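Cpftsy (Physcomitrella patens, PDB 4AK9) probably acts as the chloroplast signal recognition particle receptor, a GTPase of the SRP family that serves protein targeting to the thylakoid membrane. Local coordinates at residues 65-73 and 88-99. Residues are numbered along the deposited sequence; the frame is centred on the assembly and turned at random.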
ATOM      1  N   THR A  65      -5.959   5.014  -9.297  1.00 21.35           N
ATOM      2  CA  THR A  65      -7.361   4.585  -9.206  1.00 17.38           C
ATOM      3  C   THR A  65      -8.178   5.608  -8.380  1.00 20.58           C
ATOM      4  O   THR A  65      -9.295   6.016  -8.772  1.00 18.92           O
ATOM      5  CB  THR A  65      -7.449   3.167  -8.552  1.00 21.46           C
ATOM      6  OG1 THR A  65      -6.714   2.221  -9.359  1.00 24.39           O
ATOM      7  CG2 THR A  65      -8.896   2.680  -8.397  1.00 19.91           C
ATOM      8  N   ALA A  66      -7.628   6.023  -7.246  1.00 17.26           N
ATOM      9  CA  ALA A  66      -8.272   7.028  -6.387  1.00 20.92           C
ATOM     10  C   ALA A  66      -8.415   8.365  -7.130  1.00 23.63           C
ATOM     11  O   ALA A  66      -9.439   9.048  -6.988  1.00 22.28           O
ATOM     12  CB  ALA A  66      -7.467   7.223  -5.059  1.00 20.63           C
ATOM     13  N   LEU A  67      -7.398   8.726  -7.920  1.00 19.78           N
ATOM     14  CA  LEU A  67      -7.429   9.970  -8.707  1.00 24.72           C
ATOM     15  C   LEU A  67      -8.620   9.938  -9.664  1.00 25.95           C
ATOM     16  O   LEU A  67      -9.428  10.874  -9.724  1.00 25.92           O
ATOM     17  CB  LEU A  67      -6.106  10.155  -9.464  1.00 23.88           C
ATOM     18  CG  LEU A  67      -5.973  11.239 -10.540  1.00 32.41           C
ATOM     19  CD1 LEU A  67      -6.499  12.574 -10.041  1.00 33.68           C
ATOM     20  CD2 LEU A  67      -4.506  11.355 -10.921  1.00 32.73           C
ATOM     21  N   LYS A  68      -8.779   8.838 -10.386  1.00 22.03           N
ATOM     22  CA  LYS A  68      -9.846   8.810 -11.376  1.00 25.33           C
ATOM     23  C   LYS A  68     -11.238   8.675 -10.763  1.00 29.01           C
ATOM     24  O   LYS A  68     -12.207   9.199 -11.317  1.00 27.08           O
ATOM     25  CB  LYS A  68      -9.605   7.735 -12.422  1.00 30.52           C
ATOM     26  CG  LYS A  68      -9.802   6.357 -11.905  1.00 31.96           C
ATOM     27  CD  LYS A  68      -9.777   5.365 -13.049  1.00 36.16           C
ATOM     28  CE  LYS A  68      -8.483   5.459 -13.820  1.00 38.68           C
ATOM     29  NZ  LYS A  68      -8.287   4.246 -14.661  1.00 41.47           N
ATOM     30  N   ILE A  69     -11.349   7.989  -9.621  1.00 21.48           N
ATOM     31  CA  ILE A  69     -12.631   7.945  -8.912  1.00 25.56           C
ATOM     32  C   ILE A  69     -13.076   9.322  -8.454  1.00 23.48           C
ATOM     33  O   ILE A  69     -14.213   9.728  -8.694  1.00 29.22           O
ATOM     34  CB  ILE A  69     -12.557   7.018  -7.681  1.00 20.16           C
ATOM     35  CG1 ILE A  69     -12.446   5.576  -8.158  1.00 21.33           C
ATOM     36  CG2 ILE A  69     -13.795   7.190  -6.809  1.00 24.02           C
ATOM     37  CD1 ILE A  69     -12.063   4.573  -7.068  1.00 20.23           C
ATOM     38  N   VAL A  70     -12.182  10.047  -7.792  1.00 22.67           N
ATOM     39  CA  VAL A  70     -12.546  11.335  -7.231  1.00 22.94           C
ATOM     40  C   VAL A  70     -12.664  12.421  -8.317  1.00 27.51           C
ATOM     41  O   VAL A  70     -13.540  13.294  -8.231  1.00 28.23           O
ATOM     42  CB  VAL A  70     -11.588  11.703  -6.078  1.00 25.73           C
ATOM     43  CG1 VAL A  70     -11.859  13.103  -5.528  1.00 29.68           C
ATOM     44  CG2 VAL A  70     -11.726  10.646  -4.947  1.00 26.45           C
ATOM     45  N   ASP A  71     -11.844  12.325  -9.361  1.00 26.15           N
ATOM     46  CA  ASP A  71     -11.837  13.336 -10.427  1.00 30.34           C
ATOM     47  C   ASP A  71     -13.188  13.401 -11.126  1.00 31.76           C
ATOM     48  O   ASP A  71     -13.689  14.483 -11.405  1.00 29.36           O
ATOM     49  CB  ASP A  71     -10.718  13.072 -11.427  1.00 28.69           C
ATOM     50  CG  ASP A  71     -10.164  14.360 -12.044  1.00 47.31           C
ATOM     51  OD1 ASP A  71     -10.271  15.444 -11.421  1.00 42.63           O
ATOM     52  OD2 ASP A  71      -9.619  14.281 -13.166  1.00 59.00           O
ATOM     53  N   THR A  72     -13.805  12.245 -11.359  1.00 26.85           N
ATOM     54  CA  THR A  72     -15.164  12.195 -11.914  1.00 28.95           C
ATOM     55  C   THR A  72     -16.189  12.930 -11.017  1.00 29.19           C
ATOM     56  O   THR A  72     -17.092  13.635 -11.510  1.00 34.08           O
ATOM     57  CB  THR A  72     -15.590  10.718 -12.105  1.00 31.01           C
ATOM     58  OG1 THR A  72     -14.628  10.057 -12.940  1.00 38.13           O
ATOM     59  CG2 THR A  72     -16.946  10.635 -12.751  1.00 39.21           C
ATOM     60  N   ILE A  73     -16.051  12.768  -9.706  1.00 26.10           N
ATOM     61  CA  ILE A  73     -16.905  13.446  -8.744  1.00 27.80           C
ATOM     62  C   ILE A  73     -16.688  14.955  -8.792  1.00 29.93           C
ATOM     63  O   ILE A  73     -17.661  15.729  -8.755  1.00 29.75           O
ATOM     64  CB  ILE A  73     -16.642  12.935  -7.316  1.00 26.38           C
ATOM     65  CG1 ILE A  73     -17.035  11.453  -7.202  1.00 25.66           C
ATOM     66  CG2 ILE A  73     -17.362  13.784  -6.245  1.00 23.29           C
ATOM     67  CD1 ILE A  73     -16.600  10.833  -5.889  1.00 25.95           C
ATOM     68  N   ILE A  88     -22.910  12.721  -3.398  1.00 32.22           N
ATOM     69  CA  ILE A  88     -21.498  12.458  -3.672  1.00 29.16           C
ATOM     70  C   ILE A  88     -21.170  11.015  -3.278  1.00 28.75           C
ATOM     71  O   ILE A  88     -20.462  10.305  -4.009  1.00 26.95           O
ATOM     72  CB  ILE A  88     -20.613  13.456  -2.918  1.00 27.08           C
ATOM     73  CG1 ILE A  88     -20.708  14.826  -3.597  1.00 29.62           C
ATOM     74  CG2 ILE A  88     -19.146  12.994  -2.890  1.00 27.78           C
ATOM     75  CD1 ILE A  88     -20.097  15.936  -2.761  1.00 29.16           C
ATOM     76  N   LYS A  89     -21.725  10.593  -2.145  1.00 27.78           N
ATOM     77  CA  LYS A  89     -21.594   9.228  -1.646  1.00 29.89           C
ATOM     78  C   LYS A  89     -22.150   8.236  -2.649  1.00 34.12           C
ATOM     79  O   LYS A  89     -21.516   7.225  -2.941  1.00 23.83           O
ATOM     80  CB  LYS A  89     -22.328   9.082  -0.315  1.00 29.51           C
ATOM     81  CG  LYS A  89     -22.330   7.656   0.264  1.00 36.67           C
ATOM     82  CD  LYS A  89     -20.913   7.128   0.431  1.00 39.40           C
ATOM     83  CE  LYS A  89     -20.715   6.429   1.767  1.00 42.91           C
ATOM     84  NZ  LYS A  89     -21.784   5.449   2.078  1.00 40.78           N
ATOM     85  N   GLU A  90     -23.331   8.517  -3.183  1.00 29.14           N
ATOM     86  CA  GLU A  90     -23.874   7.655  -4.226  1.00 34.24           C
ATOM     87  C   GLU A  90     -22.997   7.623  -5.454  1.00 29.81           C
ATOM     88  O   GLU A  90     -22.835   6.562  -6.038  1.00 26.14           O
ATOM     89  CB  GLU A  90     -25.318   8.036  -4.599  1.00 34.82           C
ATOM     90  CG  GLU A  90     -26.358   7.342  -3.720  1.00 46.88           C
ATOM     91  CD  GLU A  90     -26.058   5.847  -3.491  1.00 58.49           C
ATOM     92  OE1 GLU A  90     -25.963   5.082  -4.485  1.00 58.16           O
ATOM     93  OE2 GLU A  90     -25.922   5.446  -2.306  1.00 59.59           O
ATOM     94  N   ALA A  91     -22.421   8.765  -5.854  1.00 25.23           N
ATOM     95  CA  ALA A  91     -21.606   8.784  -7.066  1.00 29.65           C
ATOM     96  C   ALA A  91     -20.318   7.996  -6.836  1.00 25.13           C
ATOM     97  O   ALA A  91     -19.813   7.320  -7.747  1.00 27.24           O
ATOM     98  CB  ALA A  91     -21.287  10.206  -7.487  1.00 29.01           C
ATOM     99  N   LEU A  92     -19.791   8.101  -5.621  1.00 25.66           N
ATOM    100  CA  LEU A  92     -18.600   7.342  -5.243  1.00 27.22           C
ATOM    101  C   LEU A  92     -18.824   5.832  -5.447  1.00 26.47           C
ATOM    102  O   LEU A  92     -18.008   5.155  -6.055  1.00 23.94           O
ATOM    103  CB  LEU A  92     -18.226   7.641  -3.795  1.00 23.96           C
ATOM    104  CG  LEU A  92     -17.113   6.783  -3.160  1.00 24.85           C
ATOM    105  CD1 LEU A  92     -15.766   7.021  -3.871  1.00 26.31           C
ATOM    106  CD2 LEU A  92     -16.989   7.096  -1.691  1.00 26.89           C
ATOM    107  N   LYS A  93     -19.941   5.320  -4.943  1.00 25.96           N
ATOM    108  CA  LYS A  93     -20.260   3.902  -5.099  1.00 27.56           C
ATOM    109  C   LYS A  93     -20.419   3.526  -6.557  1.00 24.79           C
ATOM    110  O   LYS A  93     -19.911   2.487  -6.979  1.00 22.49           O
ATOM    111  CB  LYS A  93     -21.521   3.517  -4.304  1.00 26.76           C
ATOM    112  CG  LYS A  93     -21.370   3.709  -2.803  1.00 28.89           C
ATOM    113  CD  LYS A  93     -22.674   3.399  -2.036  1.00 33.21           C
ATOM    114  CE  LYS A  93     -23.169   1.992  -2.354  1.00 39.55           C
ATOM    115  NZ  LYS A  93     -24.332   1.592  -1.506  1.00 47.97           N
ATOM    116  N   LYS A  94     -21.139   4.343  -7.331  1.00 22.31           N
ATOM    117  CA  LYS A  94     -21.353   4.026  -8.748  1.00 28.36           C
ATOM    118  C   LYS A  94     -20.077   4.041  -9.562  1.00 25.22           C
ATOM    119  O   LYS A  94     -19.906   3.216 -10.445  1.00 23.48           O
ATOM    120  CB  LYS A  94     -22.385   4.961  -9.390  1.00 31.83           C
ATOM    121  CG  LYS A  94     -23.759   4.746  -8.830  1.00 40.13           C
ATOM    122  CD  LYS A  94     -24.773   5.774  -9.329  1.00 51.99           C
ATOM    123  CE  LYS A  94     -26.127   5.546  -8.656  1.00 52.98           C
ATOM    124  NZ  LYS A  94     -26.970   6.779  -8.649  1.00 53.82           N
ATOM    125  N   ASN A  95     -19.187   4.982  -9.270  1.00 24.10           N
ATOM    126  CA  ASN A  95     -17.934   5.084  -9.986  1.00 23.04           C
ATOM    127  C   ASN A  95     -17.063   3.868  -9.698  1.00 22.58           C
ATOM    128  O   ASN A  95     -16.382   3.372 -10.594  1.00 20.34           O
ATOM    129  CB  ASN A  95     -17.161   6.347  -9.620  1.00 26.27           C
ATOM    130  CG  ASN A  95     -17.843   7.609 -10.115  1.00 38.56           C
ATOM    131  OD1 ASN A  95     -18.730   7.557 -10.972  1.00 40.39           O
ATOM    132  ND2 ASN A  95     -17.427   8.757  -9.576  1.00 34.98           N
ATOM    133  N   ILE A  96     -17.122   3.368  -8.467  1.00 20.67           N
ATOM    134  CA  ILE A  96     -16.353   2.172  -8.132  1.00 20.34           C
ATOM    135  C   ILE A  96     -16.940   0.973  -8.854  1.00 19.52           C
ATOM    136  O   ILE A  96     -16.219   0.161  -9.422  1.00 19.42           O
ATOM    137  CB  ILE A  96     -16.265   1.933  -6.603  1.00 19.51           C
ATOM    138  CG1 ILE A  96     -15.444   3.056  -5.982  1.00 17.25           C
ATOM    139  CG2 ILE A  96     -15.613   0.568  -6.316  1.00 20.63           C
ATOM    140  CD1 ILE A  96     -15.554   3.157  -4.464  1.00 23.37           C
ATOM    141  N   PHE A  97     -18.267   0.867  -8.870  1.00 20.39           N
ATOM    142  CA  PHE A  97     -18.904  -0.189  -9.642  1.00 21.81           C
ATOM    143  C   PHE A  97     -18.515  -0.136 -11.125  1.00 22.10           C
ATOM    144  O   PHE A  97     -18.220  -1.153 -11.732  1.00 19.69           O
ATOM    145  CB  PHE A  97     -20.426  -0.127  -9.491  1.00 18.46           C
ATOM    146  CG  PHE A  97     -21.141  -1.157 -10.304  1.00 22.36           C
ATOM    147  CD1 PHE A  97     -21.261  -2.449  -9.840  1.00 22.55           C
ATOM    148  CD2 PHE A  97     -21.670  -0.841 -11.551  1.00 27.21           C
ATOM    149  CE1 PHE A  97     -21.905  -3.416 -10.606  1.00 22.61           C
ATOM    150  CE2 PHE A  97     -22.328  -1.798 -12.305  1.00 31.21           C
ATOM    151  CZ  PHE A  97     -22.441  -3.088 -11.830  1.00 21.79           C
ATOM    152  N   LYS A  98     -18.506   1.059 -11.711  1.00 20.84           N
ATOM    153  CA  LYS A  98     -18.116   1.178 -13.115  1.00 22.85           C
ATOM    154  C   LYS A  98     -16.687   0.748 -13.385  1.00 23.33           C
ATOM    155  O   LYS A  98     -16.432   0.032 -14.353  1.00 22.39           O
ATOM    156  CB  LYS A  98     -18.347   2.608 -13.606  1.00 25.93           C
ATOM    157  CG  LYS A  98     -19.818   2.913 -13.703  1.00 32.78           C
ATOM    158  CD  LYS A  98     -20.100   4.327 -14.187  1.00 41.12           C
ATOM    159  CE  LYS A  98     -19.689   4.529 -15.652  1.00 53.84           C
ATOM    160  NZ  LYS A  98     -18.244   4.873 -15.841  1.00 54.36           N
ATOM    161  N   LEU A  99     -15.757   1.186 -12.537  1.00 20.66           N
ATOM    162  CA  LEU A  99     -14.361   0.804 -12.699  1.00 19.03           C
ATOM    163  C   LEU A  99     -14.223  -0.705 -12.648  1.00 19.56           C
ATOM    164  O   LEU A  99     -13.383  -1.266 -13.350  1.00 20.34           O
ATOM    165  CB  LEU A  99     -13.507   1.389 -11.585  1.00 23.46           C
ATOM    166  CG  LEU A  99     -13.145   2.863 -11.682  1.00 29.48           C
ATOM    167  CD1 LEU A  99     -12.006   3.121 -10.688  1.00 30.09           C
ATOM    168  CD2 LEU A  99     -12.706   3.194 -13.104  1.00 33.39           C
TER
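Leu99 and Ile69 meet where segments 65-73 and 88-99 face each other, with Leu99 CD1 3.6 Å from Ile69 CG1. The two branches of Leu99 divide the work: CD1 also reaches the methyl of Thr65, while CD2 lies 3.6 Å from CD of Lys68, against the aliphatic part of that chain. Ile69 spreads its own branches over three partners. Its CG2, set anti to the backbone N by a chi1 of -70°, touches Leu92 CD1 at 3.5 Å, and the extended CG1-CD1 arm ends 3.9 Å from Ile96 CG1. One turn on, Ile73 CG2 packs on Ile88 CG2, the two side chains crossing at about a right angle, and CD1 rests on CA and CB of Leu92.

Asn95 brings an amide into this otherwise largely apolar seam. Its ND2 lies 3.5 Å from Ile69 O, a weak hydrogen bond bent to 136° at the hydrogen, and the same nitrogen approaches Ile73 CG1 and Thr72 CB. The side chain of Thr72 comes to the amide from the opposite direction, its methyl near both ND2 and OD1. Both helices belong to the helical bundle (N) domain that accompanies the GTPase domain in SRP54-type proteins; helices 63-78 and 85-101 follow one another in the chain, and their segments 65-73 and 88-99 run closer to antiparallel than parallel, at 133°, with a closest axis approach of 9.6 Å.

Thr72 OG1 donates to Lys68 O at 3.0 Å, a bond within its own helix that holds the hydroxyl and is consistent with the methyl being the part that meets Asn95. At the other end Asp286 receives both the ammonium of Lys68, in a salt bridge, and a hydrogen bond with Thr65 OG1, tying down two residues that Leu99 touches. Phe61 covers Ile69, Val33 of helix 32-37 packs on Leu92, and Val313 of helix 309-316 lies against Ile96.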